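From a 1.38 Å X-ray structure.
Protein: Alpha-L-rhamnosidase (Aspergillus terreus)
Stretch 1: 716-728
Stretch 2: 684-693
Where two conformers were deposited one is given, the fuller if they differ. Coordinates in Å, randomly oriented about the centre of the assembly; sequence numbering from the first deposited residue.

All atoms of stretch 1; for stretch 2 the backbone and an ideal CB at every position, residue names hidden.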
ATOM      1  N   TYR A 716      -8.361  23.645 -12.204  1.00 15.60           N
ATOM      2  CA  TYR A 716      -9.046  22.922 -13.274  1.00 14.78           C
ATOM      3  C   TYR A 716      -8.305  23.146 -14.607  1.00 17.04           C
ATOM      4  O   TYR A 716      -8.212  22.219 -15.446  1.00 17.26           O
ATOM      5  CB  TYR A 716     -10.517  23.336 -13.382  1.00 14.82           C
ATOM      6  CG  TYR A 716     -11.502  22.528 -12.571  1.00 14.10           C
ATOM      7  CD1 TYR A 716     -11.745  21.178 -12.814  1.00 15.88           C
ATOM      8  CD2 TYR A 716     -12.254  23.129 -11.587  1.00 14.64           C
ATOM      9  CE1 TYR A 716     -12.691  20.468 -12.086  1.00 16.41           C
ATOM     10  CE2 TYR A 716     -13.224  22.435 -10.866  1.00 16.69           C
ATOM     11  CZ  TYR A 716     -13.467  21.105 -11.124  1.00 15.21           C
ATOM     12  OH  TYR A 716     -14.430  20.418 -10.433  1.00 17.65           O
ATOM     13  N   SER A 717      -7.848  24.382 -14.843  1.00 16.06           N
ATOM     14  CA  SER A 717      -7.149  24.678 -16.103  1.00 16.77           C
ATOM     15  C   SER A 717      -5.827  23.904 -16.160  1.00 17.51           C
ATOM     16  O   SER A 717      -5.471  23.416 -17.222  1.00 18.85           O
ATOM     17  CB  SER A 717      -6.956  26.150 -16.297  1.00 17.77           C
ATOM     18  OG  SER A 717      -8.213  26.793 -16.456  1.00 21.55           O
ATOM     19  N   MET A 718      -5.115  23.802 -15.018  1.00 16.04           N
ATOM     20  CA  MET A 718      -3.915  22.954 -14.967  1.00 15.06           C
ATOM     21  C   MET A 718      -4.278  21.491 -15.237  1.00 15.19           C
ATOM     22  O   MET A 718      -3.589  20.797 -16.015  1.00 16.89           O
ATOM     23  CB  MET A 718      -3.244  23.036 -13.593  1.00 16.34           C
ATOM     24  CG  MET A 718      -2.805  24.427 -13.215  1.00 15.93           C
ATOM     25  SD  MET A 718      -1.755  24.448 -11.746  1.00 17.00           S
ATOM     26  CE  MET A 718      -0.247  23.849 -12.462  1.00 17.81           C
ATOM     27  N   LEU A 719      -5.334  21.005 -14.603  1.00 14.82           N
ATOM     28  CA  LEU A 719      -5.717  19.589 -14.696  1.00 15.73           C
ATOM     29  C   LEU A 719      -6.112  19.202 -16.119  1.00 17.08           C
ATOM     30  O   LEU A 719      -5.845  18.069 -16.531  1.00 18.08           O
ATOM     31  CB  LEU A 719      -6.850  19.310 -13.709  1.00 17.16           C
ATOM     32  CG  LEU A 719      -7.326  17.866 -13.620  1.00 17.08           C
ATOM     33  CD1 LEU A 719      -6.199  16.959 -13.137  1.00 18.43           C
ATOM     34  CD2 LEU A 719      -8.526  17.746 -12.712  1.00 19.13           C
ATOM     35  N   ARG A 720      -6.628  20.155 -16.899  1.00 18.58           N
ATOM     36  CA  ARG A 720      -7.069  19.881 -18.267  1.00 18.83           C
ATOM     37  C   ARG A 720      -5.927  20.005 -19.285  1.00 19.61           C
ATOM     38  O   ARG A 720      -6.147  19.630 -20.452  1.00 21.36           O
ATOM     39  CB  ARG A 720      -8.221  20.820 -18.636  1.00 20.27           C
ATOM     40  CG  ARG A 720      -9.478  20.568 -17.828  1.00 22.17           C
ATOM     41  CD  ARG A 720     -10.557  21.581 -18.128  1.00 27.06           C
ATOM     42  NE  ARG A 720     -10.869  21.634 -19.549  1.00 31.62           N
ATOM     43  CZ  ARG A 720     -11.692  22.516 -20.092  1.00 33.78           C
ATOM     44  NH1 ARG A 720     -11.995  23.623 -19.434  1.00 33.59           N
ATOM     45  NH2 ARG A 720     -12.223  22.265 -21.277  1.00 40.88           N
ATOM     46  N   GLN A 721      -4.747  20.485 -18.871  1.00 18.54           N
ATOM     47  CA  GLN A 721      -3.625  20.636 -19.835  1.00 20.71           C
ATOM     48  C   GLN A 721      -3.189  19.249 -20.320  1.00 19.63           C
ATOM     49  O   GLN A 721      -3.130  18.328 -19.528  1.00 20.17           O
ATOM     50  CB  GLN A 721      -2.405  21.292 -19.198  1.00 22.69           C
ATOM     51  CG  GLN A 721      -2.588  22.752 -18.889  1.00 27.18           C
ATOM     52  CD  GLN A 721      -3.093  23.514 -20.087  1.00 33.04           C
ATOM     53  OE1 GLN A 721      -2.454  23.514 -21.147  1.00 37.21           O
ATOM     54  NE2 GLN A 721      -4.235  24.177 -19.910  1.00 36.23           N
ATOM     55  N   THR A 722      -2.899  19.136 -21.619  1.00 18.56           N
ATOM     56  CA  THR A 722      -2.461  17.878 -22.179  1.00 20.32           C
ATOM     57  C   THR A 722      -1.033  17.927 -22.707  1.00 18.68           C
ATOM     58  O   THR A 722      -0.535  16.863 -23.133  1.00 19.91           O
ATOM     59  CB  THR A 722      -3.407  17.394 -23.276  1.00 19.47           C
ATOM     60  OG1 THR A 722      -3.463  18.405 -24.284  1.00 22.83           O
ATOM     61  CG2 THR A 722      -4.784  17.102 -22.731  1.00 21.33           C
ATOM     62  N   GLU A 723      -0.395  19.103 -22.703  1.00 19.91           N
ATOM     63  CA  GLU A 723       0.997  19.227 -23.112  1.00 20.58           C
ATOM     64  C   GLU A 723       1.917  19.039 -21.910  1.00 19.24           C
ATOM     65  O   GLU A 723       1.542  19.253 -20.796  1.00 19.22           O
ATOM     66  CB  GLU A 723       1.260  20.571 -23.809  1.00 26.69           C
ATOM     67  CG  GLU A 723       0.506  20.731 -25.111  1.00 35.74           C
ATOM     68  CD  GLU A 723       1.105  21.797 -26.015  1.00 50.53           C
ATOM     69  OE1 GLU A 723       1.778  22.749 -25.488  1.00 54.15           O
ATOM     70  OE2 GLU A 723       0.920  21.679 -27.249  1.00 71.75           O
ATOM     71  N   VAL A 724       3.142  18.577 -22.166  1.00 17.83           N
ATOM     72  CA  VAL A 724       4.106  18.340 -21.110  1.00 17.04           C
ATOM     73  C   VAL A 724       4.606  19.673 -20.566  1.00 17.37           C
ATOM     74  O   VAL A 724       4.815  20.620 -21.347  1.00 19.61           O
ATOM     75  CB  VAL A 724       5.247  17.457 -21.644  1.00 19.06           C
ATOM     76  CG1 VAL A 724       6.127  18.176 -22.650  1.00 21.80           C
ATOM     77  CG2 VAL A 724       6.120  16.904 -20.529  1.00 18.97           C
ATOM     78  N   PRO A 725       4.847  19.832 -19.245  1.00 17.09           N
ATOM     79  CA  PRO A 725       4.480  18.881 -18.185  1.00 16.31           C
ATOM     80  C   PRO A 725       3.054  19.083 -17.650  1.00 16.46           C
ATOM     81  O   PRO A 725       2.632  20.235 -17.390  1.00 17.44           O
ATOM     82  CB  PRO A 725       5.516  19.245 -17.106  1.00 15.68           C
ATOM     83  CG  PRO A 725       5.679  20.721 -17.204  1.00 16.25           C
ATOM     84  CD  PRO A 725       5.575  20.991 -18.694  1.00 16.94           C
ATOM     85  N   SER A 726       2.335  17.984 -17.431  1.00 15.85           N
ATOM     86  CA  SER A 726       0.978  17.981 -16.916  1.00 16.01           C
ATOM     87  C   SER A 726       0.583  16.532 -16.619  1.00 14.21           C
ATOM     88  O   SER A 726       1.288  15.591 -17.006  1.00 16.44           O
ATOM     89  CB  SER A 726      -0.011  18.582 -17.905  1.00 16.70           C
ATOM     90  OG  SER A 726      -0.089  17.764 -19.059  1.00 16.74           O
ATOM     91  N   TRP A 727      -0.529  16.327 -15.940  1.00 16.07           N
ATOM     92  CA  TRP A 727      -1.037  14.966 -15.712  1.00 14.48           C
ATOM     93  C   TRP A 727      -1.577  14.310 -16.990  1.00 15.53           C
ATOM     94  O   TRP A 727      -1.257  13.162 -17.294  1.00 15.52           O
ATOM     95  CB  TRP A 727      -2.105  14.966 -14.637  1.00 14.00           C
ATOM     96  CG  TRP A 727      -1.595  15.337 -13.289  1.00 15.05           C
ATOM     97  CD1 TRP A 727      -1.063  14.494 -12.365  1.00 15.40           C
ATOM     98  CD2 TRP A 727      -1.623  16.633 -12.668  1.00 14.53           C
ATOM     99  NE1 TRP A 727      -0.688  15.181 -11.244  1.00 14.53           N
ATOM    100  CE2 TRP A 727      -1.050  16.495 -11.389  1.00 14.93           C
ATOM    101  CE3 TRP A 727      -2.046  17.896 -13.082  1.00 16.56           C
ATOM    102  CZ2 TRP A 727      -0.889  17.571 -10.518  1.00 14.81           C
ATOM    103  CZ3 TRP A 727      -1.881  18.963 -12.226  1.00 17.32           C
ATOM    104  CH2 TRP A 727      -1.319  18.797 -10.961  1.00 15.91           C
ATOM    105  N   LEU A 728      -2.395  15.036 -17.756  1.00 15.50           N
ATOM    106  CA  LEU A 728      -3.072  14.412 -18.893  1.00 15.23           C
ATOM    107  C   LEU A 728      -2.125  14.218 -20.068  1.00 16.30           C
ATOM    108  O   LEU A 728      -2.450  13.426 -20.951  1.00 17.14           O
ATOM    109  CB  LEU A 728      -4.298  15.235 -19.315  1.00 16.18           C
ATOM    110  CG  LEU A 728      -5.391  15.331 -18.276  1.00 17.57           C
ATOM    111  CD1 LEU A 728      -6.636  15.994 -18.863  1.00 17.27           C
ATOM    112  CD2 LEU A 728      -5.724  13.996 -17.647  1.00 16.11           C
ATOM    113  N   UNK A 684       1.591  33.265 -11.969  1.00 19.95           N
ATOM    114  CA  UNK A 684       2.755  32.448 -12.408  1.00 17.91           C
ATOM    115  C   UNK A 684       2.263  31.219 -13.189  1.00 19.31           C
ATOM    116  O   UNK A 684       2.852  30.881 -14.223  1.00 20.34           O
ATOM    117  CB  UNK A 684       3.596  32.008 -11.208  1.00 17.91           C
ATOM    118  N   UNK A 685       1.199  30.575 -12.693  1.00 17.68           N
ATOM    119  CA  UNK A 685       0.624  29.410 -13.350  1.00 17.79           C
ATOM    120  C   UNK A 685       0.094  29.792 -14.741  1.00 19.79           C
ATOM    121  O   UNK A 685       0.330  29.098 -15.721  1.00 18.22           O
ATOM    122  CB  UNK A 685      -0.494  28.812 -12.493  1.00 17.79           C
ATOM    123  N   UNK A 686      -0.634  30.909 -14.809  1.00 19.82           N
ATOM    124  CA  UNK A 686      -1.224  31.385 -16.072  1.00 21.53           C
ATOM    125  C   UNK A 686      -0.123  31.715 -17.094  1.00 20.63           C
ATOM    126  O   UNK A 686      -0.252  31.363 -18.288  1.00 23.47           O
ATOM    127  CB  UNK A 686      -2.098  32.616 -15.823  1.00 21.53           C
ATOM    128  N   UNK A 687       0.956  32.354 -16.638  1.00 20.55           N
ATOM    129  CA  UNK A 687       2.059  32.745 -17.514  1.00 23.24           C
ATOM    130  C   UNK A 687       2.830  31.503 -17.980  1.00 23.73           C
ATOM    131  O   UNK A 687       3.447  31.538 -19.008  1.00 24.81           O
ATOM    132  CB  UNK A 687       2.995  33.719 -16.796  1.00 23.24           C
ATOM    133  N   UNK A 688       2.700  30.395 -17.245  1.00 21.83           N
ATOM    134  CA  UNK A 688       3.285  29.116 -17.640  1.00 19.67           C
ATOM    135  C   UNK A 688       2.321  28.269 -18.470  1.00 18.35           C
ATOM    136  O   UNK A 688       2.535  27.067 -18.613  1.00 19.04           O
ATOM    137  CB  UNK A 688       3.719  28.336 -16.397  1.00 19.67           C
ATOM    138  N   UNK A 689       1.261  28.854 -19.031  1.00 19.78           N
ATOM    139  CA  UNK A 689       0.245  28.147 -19.829  1.00 19.59           C
ATOM    140  C   UNK A 689      -0.352  26.978 -19.036  1.00 19.91           C
ATOM    141  O   UNK A 689      -0.711  25.943 -19.597  1.00 20.35           O
ATOM    142  CB  UNK A 689       0.852  27.638 -21.138  1.00 19.59           C
ATOM    143  N   UNK A 690      -0.488  27.178 -17.717  1.00 17.63           N
ATOM    144  CA  UNK A 690      -1.137  26.240 -16.790  1.00 17.87           C
ATOM    145  C   UNK A 690      -0.395  24.897 -16.679  1.00 17.13           C
ATOM    146  O   UNK A 690      -0.946  23.943 -16.134  1.00 18.79           O
ATOM    147  CB  UNK A 690      -2.578  25.989 -17.239  1.00 17.87           C
ATOM    148  N   UNK A 691       0.848  24.848 -17.124  1.00 17.23           N
ATOM    149  CA  UNK A 691       1.673  23.647 -16.975  1.00 17.05           C
ATOM    150  C   UNK A 691       2.166  23.562 -15.534  1.00 16.87           C
ATOM    151  O   UNK A 691       2.469  24.564 -14.867  1.00 16.27           O
ATOM    152  CB  UNK A 691       2.850  23.660 -17.952  1.00 17.05           C
ATOM    153  N   UNK A 692       2.225  22.335 -15.034  1.00 16.07           N
ATOM    154  CA  UNK A 692       2.635  22.076 -13.648  0.50 16.55           C
ATOM    155  C   UNK A 692       4.095  22.472 -13.490  1.00 15.82           C
ATOM    156  O   UNK A 692       4.924  22.215 -14.385  1.00 16.16           O
ATOM    157  CB  UNK A 692       2.427  20.608 -13.270  0.50 16.55           C
ATOM    158  N   UNK A 693       4.425  23.051 -12.341  1.00 15.50           N
ATOM    159  CA  UNK A 693       5.740  23.544 -12.059  1.00 14.14           C
ATOM    160  C   UNK A 693       6.345  23.020 -10.764  1.00 14.89           C
ATOM    161  O   UNK A 693       7.408  23.445 -10.384  1.00 15.38           O
ATOM    162  CB  UNK A 693       5.700  25.073 -12.022  1.00 14.14           C
TER

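Position 684 lies in a helix, and its ideal CB has nothing of stretch 1 within 5.5 Å, so this contact sets no demand there. It is Ile684. At 685 the CA-to-CB bond points toward stretch 1, and the ideal CB stands 4.6 Å from Met718 SD. A helical residue beside a thioether calls for an apolar side chain: leucine, isoleucine, valine or methionine would all suit. The deposited Ile685 brings its CG2 to 3.7 Å from Met718 CG.

Positions 686 and 687 are out of reach, and any helix-tolerant side chain would serve; they are Lys686 and Gln687.

At 688 the chain leaves helical angles and enters a tight turn. Stretch 1 offers no nearby partner, so the turn itself is the better guide, and a small polar residue such as asparagine, aspartate or serine is plausible. Asn688 donates from ND2 to the backbone O of position 691, 2.9 Å away, tying the first and last residues of the turn together.

Positions 689 and 690 both have positive phi (55/35 and 64/16), the signature of a type I' turn; glycine, asparagine and aspartate adopt it most readily. The ideal CB of 689 is 5.3 Å from Gln721 OE1, at the edge of reach, so a polar side chain is one of several that would do. The residue is Asp689, which points sideways and makes no close side-chain contact with stretch 1; its backbone O sits 3.4 Å from Gln721 OE1, an approach of two acceptors without a hydrogen bond.

Position 690 is the harder test. Its backbone favors glycine or asparagine, yet its CB points toward stretch 1, 3.6 Å from Gln721 NE2 and 3.9 Å from Ser717 O, so a larger, flat side chain could also pack against the helix there. The residue is Tyr690. Ser717 CB lies over its ring face, 3.6 Å from the centroid, and a water joins Tyr690 OH (3.2 Å) to Ser717 OG (2.9 Å). The backbone contributes as well: Tyr690 O is 3.3 Å from Met718 CA in a CA-H...O contact, and a second water donates to Tyr690 O and Met718 O, 2.9 Å from each.

At 691 the backbone is extended and CB points sideways, 3.5 Å from Pro725 O. Carbonyl oxygens line the way toward the carboxylate of Glu723, which favors a long cationic chain, lysine or arginine. Lys691 runs its CE to 3.5 Å from Val724 O and places NZ 3.9 Å from Glu723 OE1, a long salt bridge; an equally long one joins NZ to Asp689 OD2.

Position 692 points into an apolar pocket made by Met718 CE, Pro725 and the Trp727 ring. A compact branched side chain, valine or isoleucine, would suit it. Val692 divides its methyls: CG1 lies over the face of the Trp727 six-membered ring, 3.9 Å from its centroid, while CG2 meets Pro725 CB at 3.8 Å. Its N donates to Pro725 O at 3.2 Å, the one direct hydrogen bond between the stretches.

At 693 the direction is away and the demand vanishes; Gly693 ends the stretch.

Stretch 2, residues 684-693: IIKQNDYKVG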
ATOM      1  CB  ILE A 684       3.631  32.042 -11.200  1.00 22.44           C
ATOM      2  CG1 ILE A 684       4.482  33.223 -10.725  1.00 26.37           C
ATOM      3  CG2 ILE A 684       4.478  30.821 -11.528  1.00 28.93           C
ATOM      4  CD1 ILE A 684       4.793  33.198  -9.237  1.00 36.90           C
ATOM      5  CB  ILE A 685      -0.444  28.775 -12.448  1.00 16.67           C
ATOM      6  CG1 ILE A 685       0.211  28.139 -11.216  1.00 16.18           C
ATOM      7  CG2 ILE A 685      -1.321  27.812 -13.220  1.00 18.31           C
ATOM      8  CD1 ILE A 685      -0.770  27.806 -10.086  1.00 18.01           C
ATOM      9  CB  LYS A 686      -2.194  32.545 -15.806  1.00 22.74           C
ATOM     10  CG  LYS A 686      -2.805  33.178 -17.042  1.00 31.03           C
ATOM     11  CD  LYS A 686      -3.724  34.354 -16.729  1.00 39.80           C
ATOM     12  CE  LYS A 686      -4.249  35.001 -18.005  1.00 50.46           C
ATOM     13  NZ  LYS A 686      -5.359  35.959 -17.762  1.00 55.36           N
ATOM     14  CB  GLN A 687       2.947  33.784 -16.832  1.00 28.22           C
ATOM     15  CG  GLN A 687       2.241  35.116 -16.590  1.00 33.94           C
ATOM     16  CD  GLN A 687       1.506  35.689 -17.784  1.00 46.90           C
ATOM     17  OE1 GLN A 687       0.303  35.989 -17.733  1.00 57.22           O
ATOM     18  NE2 GLN A 687       2.230  35.856 -18.883  1.00 50.14           N
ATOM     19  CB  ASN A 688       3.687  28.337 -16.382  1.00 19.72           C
ATOM     20  CG  ASN A 688       4.764  27.302 -16.635  1.00 19.98           C
ATOM     21  OD1 ASN A 688       5.730  27.609 -17.329  1.00 23.92           O
ATOM     22  ND2 ASN A 688       4.632  26.110 -16.050  1.00 19.01           N
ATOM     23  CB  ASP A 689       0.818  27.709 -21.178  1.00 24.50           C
ATOM     24  CG  ASP A 689       1.101  28.839 -22.147  1.00 36.97           C
ATOM     25  OD1 ASP A 689       0.363  29.849 -22.115  1.00 41.17           O
ATOM     26  OD2 ASP A 689       2.061  28.694 -22.912  1.00 47.82           O
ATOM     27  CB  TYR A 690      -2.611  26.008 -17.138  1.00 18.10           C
ATOM     28  CG  TYR A 690      -3.437  27.266 -16.979  1.00 20.26           C
ATOM     29  CD1 TYR A 690      -3.942  27.648 -15.744  1.00 21.33           C
ATOM     30  CD2 TYR A 690      -3.681  28.110 -18.059  1.00 22.81           C
ATOM     31  CE1 TYR A 690      -4.697  28.802 -15.582  1.00 21.00           C
ATOM     32  CE2 TYR A 690      -4.431  29.273 -17.907  1.00 22.78           C
ATOM     33  CZ  TYR A 690      -4.951  29.609 -16.668  1.00 23.25           C
ATOM     34  OH  TYR A 690      -5.728  30.726 -16.478  1.00 25.44           O
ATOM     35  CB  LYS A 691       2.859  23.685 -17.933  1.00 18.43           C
ATOM     36  CG  LYS A 691       2.450  23.647 -19.392  0.50 21.35           C
ATOM     37  CD  LYS A 691       3.573  23.906 -20.363  0.50 22.88           C
ATOM     38  CE  LYS A 691       3.123  23.682 -21.790  0.50 30.08           C
ATOM     39  NZ  LYS A 691       3.123  24.943 -22.566  0.50 34.29           N
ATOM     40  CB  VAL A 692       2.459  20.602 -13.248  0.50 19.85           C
ATOM     41  CG1 VAL A 692       1.075  20.090 -13.552  0.50 23.27           C
ATOM     42  CG2 VAL A 692       3.508  19.714 -13.889  0.50 20.41           C
TER
HETATM   43  O   HOH W   1      -0.762  21.116 -15.803  1.00 19.96           O
HETATM   44  O   HOH W   2      -8.317  29.439 -15.192  1.00 36.54           O
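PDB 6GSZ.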